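Local atomic coordinates of cell wall surface anchor family protein (Streptococcus agalactiae serogroup V, PDB entry 3TVY), a protein that is the adhesive tip pilin of group B streptococcal pili and probably binds host surfaces through its metal-binding von Willebrand factor A domain, the part modelled here. Residues S50-R55 / L110-N115; K165-H170 / G317-T322. One frame throughout, in Å; residues are numbered along the deposited sequence.

Interaction 1: residues S50-R55 / L110-N115; sequences SNKDNR and LTNDAN
One face of the Arg55 guanidinium lies on Leu110, whose CB sits 3.8 Å above its plane and over its centre, while CD1 reaches NH2. The polar rim of the guanidinium is held from elsewhere: NE by a salt bridge to Asp12, NH2 by the carbonyl of Gln159. Nearer the backbone, the Arg55 CG methylene packs on Asn112 CB at 3.9 Å, the amide plane of Asn112 standing 70° from the guanidinium. That amide faces Lys52: ND2 donates to Lys52 O at 3.2 Å, a bent bond with the acceptor 32° out of the amide plane. The lysine answers, its chain bent from chi2 onward to bring NZ 2.8 Å from Asn112 O. Asn112 is thus tied to one residue through both its side chain and its backbone, yet its own N is buried without a partner. Lys52 is placed by a type I turn from Asn51 to Asn54, with an Asx turn in which Asn51 OD1 takes the N-H of Asp53. The contact fastens the loop between helix 33-49 and strand 55-61, a helix-to-strand connection of the α/β von Willebrand factor A fold, to the residues leading into helix 114-122.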
loop_
_atom_site.group_PDB
_atom_site.type_symbol
_atom_site.label_atom_id
_atom_site.label_comp_id
_atom_site.label_asym_id
_atom_site.label_seq_id
_atom_site.Cartn_x
_atom_site.Cartn_y
_atom_site.Cartn_z
ATOM N N SER A 50 21.310 -15.032 15.376
ATOM C CA SER A 50 22.090 -15.900 16.251
ATOM C C SER A 50 23.039 -16.760 15.406
ATOM O O SER A 50 23.920 -17.415 15.933
ATOM C CB SER A 50 21.180 -16.788 17.075
ATOM O OG SER A 50 20.578 -17.713 16.206
ATOM N N ASN A 51 22.839 -16.765 14.093
ATOM C CA ASN A 51 23.867 -17.236 13.189
ATOM C C ASN A 51 24.589 -15.987 12.692
ATOM O O ASN A 51 23.968 -15.105 12.083
ATOM C CB ASN A 51 23.263 -18.097 12.069
ATOM C CG ASN A 51 24.284 -18.520 11.004
ATOM O OD1 ASN A 51 25.418 -18.022 10.943
ATOM N ND2 ASN A 51 23.858 -19.437 10.139
ATOM N N LYS A 52 25.885 -15.896 12.992
ATOM C CA LYS A 52 26.677 -14.731 12.603
ATOM C C LYS A 52 26.723 -14.441 11.086
ATOM O O LYS A 52 26.896 -13.287 10.699
ATOM C CB LYS A 52 28.108 -14.805 13.190
ATOM C CG LYS A 52 28.257 -14.151 14.573
ATOM C CD LYS A 52 27.951 -12.613 14.539
ATOM C CE LYS A 52 28.974 -11.816 13.679
ATOM N NZ LYS A 52 28.290 -10.867 12.740
ATOM N N ASP A 53 26.563 -15.469 10.248
ATOM C CA ASP A 53 26.627 -15.311 8.774
ATOM C C ASP A 53 25.433 -14.529 8.162
ATOM O O ASP A 53 25.532 -13.982 7.046
ATOM C CB ASP A 53 26.688 -16.682 8.081
ATOM C CG ASP A 53 27.923 -17.503 8.476
ATOM O OD1 ASP A 53 28.939 -16.887 8.877
ATOM O OD2 ASP A 53 27.852 -18.761 8.369
ATOM N N ASN A 54 24.313 -14.515 8.880
ATOM C CA ASN A 54 23.040 -13.993 8.381
ATOM C C ASN A 54 22.892 -12.485 8.519
ATOM O O ASN A 54 23.197 -11.916 9.573
ATOM C CB ASN A 54 21.883 -14.676 9.126
ATOM C CG ASN A 54 21.806 -16.175 8.856
ATOM O OD1 ASN A 54 22.313 -16.667 7.840
ATOM N ND2 ASN A 54 21.148 -16.902 9.758
ATOM N N ARG A 55 22.380 -11.837 7.478
ATOM C CA ARG A 55 22.079 -10.404 7.559
ATOM C C ARG A 55 20.567 -10.124 7.550
ATOM O O ARG A 55 19.770 -10.930 7.040
ATOM C CB ARG A 55 22.764 -9.653 6.427
ATOM C CG ARG A 55 24.257 -9.875 6.365
ATOM C CD ARG A 55 24.903 -8.923 5.386
ATOM N NE ARG A 55 24.503 -9.223 4.001
ATOM C CZ ARG A 55 24.775 -8.442 2.972
ATOM N NH1 ARG A 55 25.472 -7.323 3.158
ATOM N NH2 ARG A 55 24.372 -8.777 1.748
ATOM N N LEU A 110 21.071 -4.286 4.749
ATOM C CA LEU A 110 21.334 -5.630 5.273
ATOM C C LEU A 110 22.548 -5.602 6.177
ATOM O O LEU A 110 23.623 -5.164 5.769
ATOM C CB LEU A 110 21.565 -6.605 4.114
ATOM C CG LEU A 110 20.342 -6.986 3.280
ATOM C CD1 LEU A 110 20.761 -7.781 2.016
ATOM C CD2 LEU A 110 19.368 -7.797 4.143
ATOM N N THR A 111 22.380 -6.033 7.417
ATOM C CA THR A 111 23.479 -5.955 8.364
ATOM C C THR A 111 23.574 -7.198 9.212
ATOM O O THR A 111 22.552 -7.811 9.561
ATOM C CB THR A 111 23.354 -4.740 9.312
ATOM O OG1 THR A 111 24.512 -4.683 10.138
ATOM C CG2 THR A 111 22.122 -4.866 10.250
ATOM N N ASN A 112 24.807 -7.564 9.551
ATOM C CA ASN A 112 25.051 -8.529 10.619
ATOM C C ASN A 112 25.974 -7.959 11.711
ATOM O O ASN A 112 26.578 -8.710 12.478
ATOM C CB ASN A 112 25.608 -9.833 10.052
ATOM C CG ASN A 112 26.969 -9.662 9.376
ATOM O OD1 ASN A 112 27.523 -8.553 9.263
ATOM N ND2 ASN A 112 27.503 -10.763 8.903
ATOM N N ASP A 113 26.086 -6.635 11.764
ATOM C CA ASP A 113 26.858 -5.959 12.799
ATOM C C ASP A 113 25.973 -5.865 14.036
ATOM O O ASP A 113 24.867 -5.345 13.953
ATOM C CB ASP A 113 27.282 -4.571 12.300
ATOM C CG ASP A 113 28.035 -3.746 13.356
ATOM O OD1 ASP A 113 27.378 -3.040 14.178
ATOM O OD2 ASP A 113 29.294 -3.769 13.319
ATOM N N ALA A 114 26.456 -6.380 15.174
ATOM C CA ALA A 114 25.675 -6.438 16.435
ATOM C C ALA A 114 25.066 -5.087 16.860
ATOM O O ALA A 114 23.892 -5.020 17.262
ATOM C CB ALA A 114 26.540 -7.030 17.586
ATOM N N ASN A 115 25.875 -4.027 16.781
ATOM C CA ASN A 115 25.424 -2.691 17.113
ATOM C C ASN A 115 24.289 -2.300 16.149
ATOM O O ASN A 115 23.225 -1.819 16.582
ATOM C CB ASN A 115 26.600 -1.710 17.013
ATOM C CG ASN A 115 26.231 -0.303 17.410
ATOM O OD1 ASN A 115 25.428 -0.093 18.317
ATOM N ND2 ASN A 115 26.826 0.688 16.726
#

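Interaction 2: residues K165-H170 / G317-T322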
loop_
_atom_site.group_PDB
_atom_site.type_symbol
_atom_site.label_atom_id
_atom_site.label_comp_id
_atom_site.label_asym_id
_atom_site.label_seq_id
_atom_site.Cartn_x
_atom_site.Cartn_y
_atom_site.Cartn_z
ATOM N N LYS A 165 21.367 -16.982 0.217
ATOM C CA LYS A 165 19.968 -17.397 0.260
ATOM C C LYS A 165 19.106 -16.208 0.686
ATOM O O LYS A 165 19.353 -15.618 1.760
ATOM C CB LYS A 165 19.742 -18.610 1.179
ATOM C CG LYS A 165 18.277 -19.091 1.212
ATOM C CD LYS A 165 18.134 -20.546 0.834
ATOM C CE LYS A 165 16.935 -20.726 -0.110
ATOM N NZ LYS A 165 16.281 -22.067 -0.030
ATOM N N LYS A 166 18.123 -15.855 -0.157
ATOM C CA LYS A 166 17.294 -14.662 0.071
ATOM C C LYS A 166 15.839 -14.955 0.496
ATOM O O LYS A 166 15.092 -15.719 -0.173
ATOM C CB LYS A 166 17.347 -13.716 -1.122
ATOM C CG LYS A 166 18.796 -13.273 -1.468
ATOM C CD LYS A 166 18.897 -12.558 -2.809
ATOM C CE LYS A 166 18.936 -13.534 -3.984
ATOM N NZ LYS A 166 20.182 -14.374 -4.036
ATOM N N LEU A 167 15.474 -14.331 1.618
ATOM C CA LEU A 167 14.159 -14.525 2.266
ATOM C C LEU A 167 13.444 -13.175 2.525
ATOM O O LEU A 167 14.083 -12.169 2.885
ATOM C CB LEU A 167 14.335 -15.227 3.606
ATOM C CG LEU A 167 14.533 -16.730 3.833
ATOM C CD1 LEU A 167 15.292 -17.459 2.777
ATOM C CD2 LEU A 167 15.222 -16.862 5.155
ATOM N N ILE A 168 12.126 -13.172 2.333
ATOM C CA ILE A 168 11.283 -12.102 2.843
ATOM C C ILE A 168 10.210 -12.657 3.786
ATOM O O ILE A 168 9.544 -13.665 3.479
ATOM C CB ILE A 168 10.608 -11.294 1.698
ATOM C CG1 ILE A 168 11.661 -10.569 0.855
ATOM C CG2 ILE A 168 9.560 -10.316 2.247
ATOM C CD1 ILE A 168 11.144 -10.069 -0.469
ATOM N N PHE A 169 10.079 -11.998 4.935
ATOM C CA PHE A 169 8.981 -12.251 5.859
ATOM C C PHE A 169 8.085 -11.024 5.927
ATOM O O PHE A 169 8.519 -9.950 6.354
ATOM C CB PHE A 169 9.507 -12.604 7.260
ATOM C CG PHE A 169 10.205 -13.950 7.334
ATOM C CD1 PHE A 169 9.498 -15.095 7.675
ATOM C CD2 PHE A 169 11.570 -14.061 7.072
ATOM C CE1 PHE A 169 10.135 -16.343 7.754
ATOM C CE2 PHE A 169 12.221 -15.317 7.151
ATOM C CZ PHE A 169 11.496 -16.440 7.484
ATOM N N HIS A 170 6.828 -11.190 5.543
ATOM C CA HIS A 170 5.907 -10.072 5.402
ATOM C C HIS A 170 4.742 -10.206 6.386
ATOM O O HIS A 170 3.956 -11.130 6.305
ATOM C CB HIS A 170 5.460 -9.964 3.921
ATOM C CG HIS A 170 4.506 -8.842 3.623
ATOM N ND1 HIS A 170 3.766 -8.802 2.456
ATOM C CD2 HIS A 170 4.156 -7.735 4.332
ATOM C CE1 HIS A 170 3.010 -7.715 2.453
ATOM N NE2 HIS A 170 3.224 -7.054 3.578
ATOM N N GLY A 317 13.649 -16.026 -7.554
ATOM C CA GLY A 317 13.830 -17.183 -6.677
ATOM C C GLY A 317 13.813 -17.019 -5.152
ATOM O O GLY A 317 14.196 -17.959 -4.429
ATOM N N TYR A 318 13.392 -15.872 -4.625
ATOM C CA TYR A 318 13.406 -15.723 -3.162
ATOM C C TYR A 318 12.384 -16.631 -2.474
ATOM O O TYR A 318 11.343 -16.958 -3.068
ATOM C CB TYR A 318 13.085 -14.292 -2.702
ATOM C CG TYR A 318 13.741 -13.138 -3.398
ATOM C CD1 TYR A 318 15.033 -13.238 -3.928
ATOM C CD2 TYR A 318 13.073 -11.906 -3.473
ATOM C CE1 TYR A 318 15.634 -12.146 -4.553
ATOM C CE2 TYR A 318 13.653 -10.824 -4.086
ATOM C CZ TYR A 318 14.944 -10.944 -4.632
ATOM O OH TYR A 318 15.535 -9.869 -5.244
ATOM N N ASP A 319 12.645 -16.985 -1.216
ATOM C CA ASP A 319 11.566 -17.500 -0.363
ATOM C C ASP A 319 10.841 -16.353 0.320
ATOM O O ASP A 319 11.446 -15.596 1.088
ATOM C CB ASP A 319 12.096 -18.468 0.696
ATOM C CG ASP A 319 12.675 -19.729 0.081
ATOM O OD1 ASP A 319 11.886 -20.584 -0.370
ATOM O OD2 ASP A 319 13.912 -19.845 0.064
ATOM N N ILE A 320 9.532 -16.259 0.073
ATOM C CA ILE A 320 8.723 -15.135 0.560
ATOM C C ILE A 320 7.550 -15.685 1.343
ATOM O O ILE A 320 6.725 -16.441 0.817
ATOM C CB ILE A 320 8.243 -14.220 -0.599
ATOM C CG1 ILE A 320 9.419 -13.780 -1.459
ATOM C CG2 ILE A 320 7.489 -12.982 -0.078
ATOM C CD1 ILE A 320 9.001 -13.196 -2.778
ATOM N N PHE A 321 7.491 -15.303 2.619
ATOM C CA PHE A 321 6.464 -15.817 3.514
ATOM C C PHE A 321 5.602 -14.664 3.950
ATOM O O PHE A 321 6.109 -13.577 4.194
ATOM C CB PHE A 321 7.127 -16.472 4.737
ATOM C CG PHE A 321 8.082 -17.602 4.392
ATOM C CD1 PHE A 321 7.590 -18.849 3.975
ATOM C CD2 PHE A 321 9.455 -17.426 4.506
ATOM C CE1 PHE A 321 8.448 -19.924 3.673
ATOM C CE2 PHE A 321 10.348 -18.502 4.208
ATOM C CZ PHE A 321 9.838 -19.746 3.791
ATOM N N THR A 322 4.303 -14.889 4.060
ATOM C CA THR A 322 3.381 -13.818 4.435
ATOM C C THR A 322 2.497 -14.271 5.583
ATOM O O THR A 322 1.843 -15.294 5.474
ATOM C CB THR A 322 2.464 -13.444 3.218
ATOM O OG1 THR A 322 3.288 -13.139 2.097
ATOM C CG2 THR A 322 1.586 -12.220 3.531
HETATM O O HOH W 1 4.436 -10.944 0.753
#
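Ile168 O accepts the Phe321 N-H at 2.8 Å in a nearly straight bond, and the CA of Ile320 adds a CH contact to the same oxygen. Asp319 N likewise donates to Lys166 O, while Ile168 N and His170 N donate to Asp319 O and Phe321 O, so each strand alternately gives and takes, as in a parallel pair. Phe169 and Phe321 run alongside each other, planes 30° apart and so offset that the rings hardly overlap; Phe321 CD2 comes over one face of the Phe169 ring, 3.5 Å from CE1. Helix 361-370 covers this pair, Tyr368 stacking on Phe321. On the other face, Ile168 CB meets Ile320 CG2 at 4.0 Å and Ile168 CD1 reaches Tyr318 CD2, under helix 145-159. At the starting end, Lys165 NZ makes a salt bridge of 3.2 Å to Asp319 OD2, its chain bent at chi2 and chi3. At the far end a water, in the plane of the His170 ring at its edge, joins ND1 to Thr322 OG1. The ladder and apolar layers thus hold the strands in register, while this water, with Tyr61 on His170 NE2 and Ser346 on Thr322 OG1, satisfies buried polar groups near the metal-site end.

Interaction 2 lies within the central parallel sheet, joining neighbouring strands 165-172 and 319-325, and most of its residues are buried; interaction 1 is partly buried, where a loop meets the residues leading into helix 114-122. Their centres are about 17 Å apart and they do not touch, but strand 11-18 links them: it runs between strands 55-61 and 165-172, and Asp12 takes part on both sides, through a salt bridge to Arg55 and backbone bonds to Lys165 and Leu167. The chemistry follows the place. In 165-170 / 317-322 a regular backbone ladder is flanked by apolar and aromatic layers, whereas 50-55 / 110-115 combines two side-chain bonds to loop carbonyls with a guanidinium laid on a leucine.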